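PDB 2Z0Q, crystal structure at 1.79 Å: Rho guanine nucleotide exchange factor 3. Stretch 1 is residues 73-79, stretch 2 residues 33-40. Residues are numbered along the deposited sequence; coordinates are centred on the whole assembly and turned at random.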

# COMPACT_ATOMS: atom_id res chain seq x y z
N LEU A 73 8.11 -14.22 13.34
CA LEU A 73 9.22 -14.30 12.36
C LEU A 73 10.36 -13.32 12.69
O LEU A 73 11.54 -13.65 12.60
CB LEU A 73 8.72 -13.96 10.95
CG LEU A 73 7.44 -14.64 10.48
CD1 LEU A 73 7.24 -14.31 9.02
CD2 LEU A 73 7.54 -16.12 10.73
N HIS A 74 9.96 -12.11 13.03
CA HIS A 74 10.90 -11.04 13.38
C HIS A 74 11.48 -11.26 14.78
O HIS A 74 12.68 -11.04 15.02
CB HIS A 74 10.16 -9.70 13.18
CG HIS A 74 9.79 -9.45 11.76
ND1 HIS A 74 10.72 -9.10 10.80
CD2 HIS A 74 8.60 -9.55 11.11
CE1 HIS A 74 10.12 -9.01 9.62
NE2 HIS A 74 8.84 -9.28 9.78
N GLU A 75 10.67 -11.77 15.71
CA GLU A 75 11.20 -12.05 17.03
C GLU A 75 12.28 -13.10 16.90
O GLU A 75 13.28 -13.04 17.61
CB GLU A 75 10.09 -12.55 17.99
CG GLU A 75 9.04 -11.49 18.30
CD GLU A 75 7.92 -12.03 19.20
OE1 GLU A 75 7.22 -12.99 18.80
OE2 GLU A 75 7.75 -11.47 20.31
N GLU A 76 12.07 -14.07 16.01
CA GLU A 76 13.07 -15.11 15.83
C GLU A 76 14.35 -14.50 15.27
O GLU A 76 15.43 -14.84 15.73
CB GLU A 76 12.58 -16.19 14.87
CG GLU A 76 13.60 -17.30 14.65
CD GLU A 76 13.88 -18.08 15.91
OE1 GLU A 76 12.94 -18.27 16.72
OE2 GLU A 76 15.03 -18.52 16.11
N LEU A 77 14.24 -13.61 14.29
CA LEU A 77 15.48 -13.04 13.74
C LEU A 77 16.18 -12.21 14.82
O LEU A 77 17.38 -12.32 15.03
CB LEU A 77 15.19 -12.18 12.51
CG LEU A 77 16.43 -11.43 12.01
CD1 LEU A 77 17.54 -12.40 11.68
CD2 LEU A 77 16.02 -10.55 10.83
N LEU A 78 15.43 -11.36 15.50
CA LEU A 78 16.02 -10.54 16.55
C LEU A 78 16.73 -11.38 17.62
O LEU A 78 17.84 -11.07 18.03
CB LEU A 78 14.93 -9.69 17.18
CG LEU A 78 15.35 -8.70 18.27
CD1 LEU A 78 16.38 -7.74 17.71
CD2 LEU A 78 14.12 -7.94 18.75
N SER A 79 16.07 -12.44 18.07
CA SER A 79 16.63 -13.31 19.09
C SER A 79 17.97 -13.88 18.64
O SER A 79 18.92 -13.92 19.41
CB SER A 79 15.64 -14.45 19.41
OG SER A 79 16.22 -15.36 20.31
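Stretch 2 33-40: DLIEDLKL

Stretch 2, residues 33-40, is helical throughout, as is stretch 1, and each is a segment of a longer helix. Within stretch 2 the i to i+4 backbone bonds run regularly, for example from L38 N to L34 O at 2.9 Å. The two helices run roughly antiparallel: their N-to-C directions differ by 149° (signed crossing angle -149°), and their axes approach to 9.7 Å. The backbones come nearest at H74 and I35, whose CA atoms lie 6.7 Å apart. No hydrogen bond joins the stretches, so the contact rests on packing of side chains, partly against backbone, and one charged pair; it buries a modest 273 Å² in all.

The apolar packing centres on I35, whose CA-to-CB bond points toward stretch 1, with chi1 m and chi2 t. I35 CD1 lies 3.7 Å from H74 C and 3.6 Å from E75 N. I35 CD1 also reaches L78 CD2 at 3.8 Å, one helical turn beyond H74, and the aliphatic E75 CG at 3.7 Å. I35 CG1, in turn, packs 3.8 Å from H74 CB. Isoleucine suits this place because its apolar CG1-CD1 arm has no polar group to satisfy and can lie against helix backbone and L78 alike.

L34 makes the CH-pi contact. L34 CD1 sits 3.8 Å from the centroid of the H74 imidazole and only 13° off the ring normal, squarely over a face, while L34 CD2 comes 3.6 Å from H74 CD2. A branched leucine suits this place because its methyls can cover a flat ring. Both ring nitrogens of H74 are hydrogen-bonded to partners outside the two stretches.

The charged contact is a long salt bridge, E75 OE2 to K39 NZ at 3.6 Å. Both CA-to-CB bonds point sideways, yet the flexible chains bring their ends nearer; K39, with chi2 to chi4 all t, is almost fully extended, letting its charge reach across from an exposed position.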

# COMPACT_ATOMS: atom_id res chain seq x y z
N ASP A 33 11.95 -2.38 16.32
CA ASP A 33 10.97 -1.34 16.00
C ASP A 33 9.71 -1.93 15.33
O ASP A 33 8.57 -1.52 15.62
CB ASP A 33 11.59 -0.29 15.03
CG ASP A 33 12.61 0.61 15.72
OD1 ASP A 33 12.71 0.58 16.96
OD2 ASP A 33 13.33 1.36 15.01
N LEU A 34 9.92 -2.85 14.39
CA LEU A 34 8.78 -3.47 13.70
C LEU A 34 7.90 -4.28 14.70
O LEU A 34 6.67 -4.16 14.70
CB LEU A 34 9.27 -4.40 12.58
CG LEU A 34 8.17 -5.21 11.87
CD1 LEU A 34 8.62 -5.64 10.46
CD2 LEU A 34 7.86 -6.45 12.72
N ILE A 35 8.54 -5.09 15.54
CA ILE A 35 7.83 -5.93 16.53
C ILE A 35 7.03 -5.00 17.47
O ILE A 35 5.85 -5.22 17.74
CB ILE A 35 8.84 -6.76 17.35
CG1 ILE A 35 9.52 -7.81 16.44
CG2 ILE A 35 8.16 -7.42 18.55
CD1 ILE A 35 10.74 -8.47 17.05
N GLU A 36 7.69 -3.94 17.93
CA GLU A 36 7.04 -2.97 18.82
C GLU A 36 5.84 -2.30 18.17
O GLU A 36 4.80 -2.11 18.82
CB GLU A 36 8.05 -1.90 19.25
CG GLU A 36 7.40 -0.66 19.83
CD GLU A 36 8.41 0.44 20.15
OE1 GLU A 36 9.01 1.01 19.21
OE2 GLU A 36 8.59 0.73 21.35
N ASP A 37 5.95 -1.92 16.90
CA ASP A 37 4.83 -1.26 16.23
C ASP A 37 3.68 -2.24 15.93
O ASP A 37 2.51 -1.86 16.05
CB ASP A 37 5.30 -0.57 14.95
CG ASP A 37 6.12 0.69 15.22
OD1 ASP A 37 6.16 1.15 16.38
OD2 ASP A 37 6.71 1.23 14.27
N LEU A 38 3.98 -3.47 15.56
CA LEU A 38 2.91 -4.44 15.31
C LEU A 38 2.20 -4.83 16.63
O LEU A 38 0.99 -5.08 16.64
CB LEU A 38 3.44 -5.71 14.63
CG LEU A 38 3.94 -5.52 13.18
CD1 LEU A 38 4.24 -6.89 12.56
CD2 LEU A 38 2.91 -4.76 12.38
N LYS A 39 2.94 -4.91 17.73
CA LYS A 39 2.30 -5.24 19.00
C LYS A 39 1.41 -4.06 19.40
O LYS A 39 0.30 -4.25 19.92
CB LYS A 39 3.34 -5.52 20.08
CG LYS A 39 3.93 -6.93 20.05
CD LYS A 39 4.99 -7.07 21.11
CE LYS A 39 5.55 -8.46 21.18
NZ LYS A 39 6.75 -8.44 22.08
N LEU A 40 1.90 -2.85 19.13
CA LEU A 40 1.18 -1.62 19.44
C LEU A 40 -0.12 -1.50 18.64
O LEU A 40 -1.13 -1.02 19.14
CB LEU A 40 2.04 -0.41 19.14
CG LEU A 40 1.34 0.91 19.40
CD1 LEU A 40 0.92 0.96 20.86
CD2 LEU A 40 2.25 2.08 19.05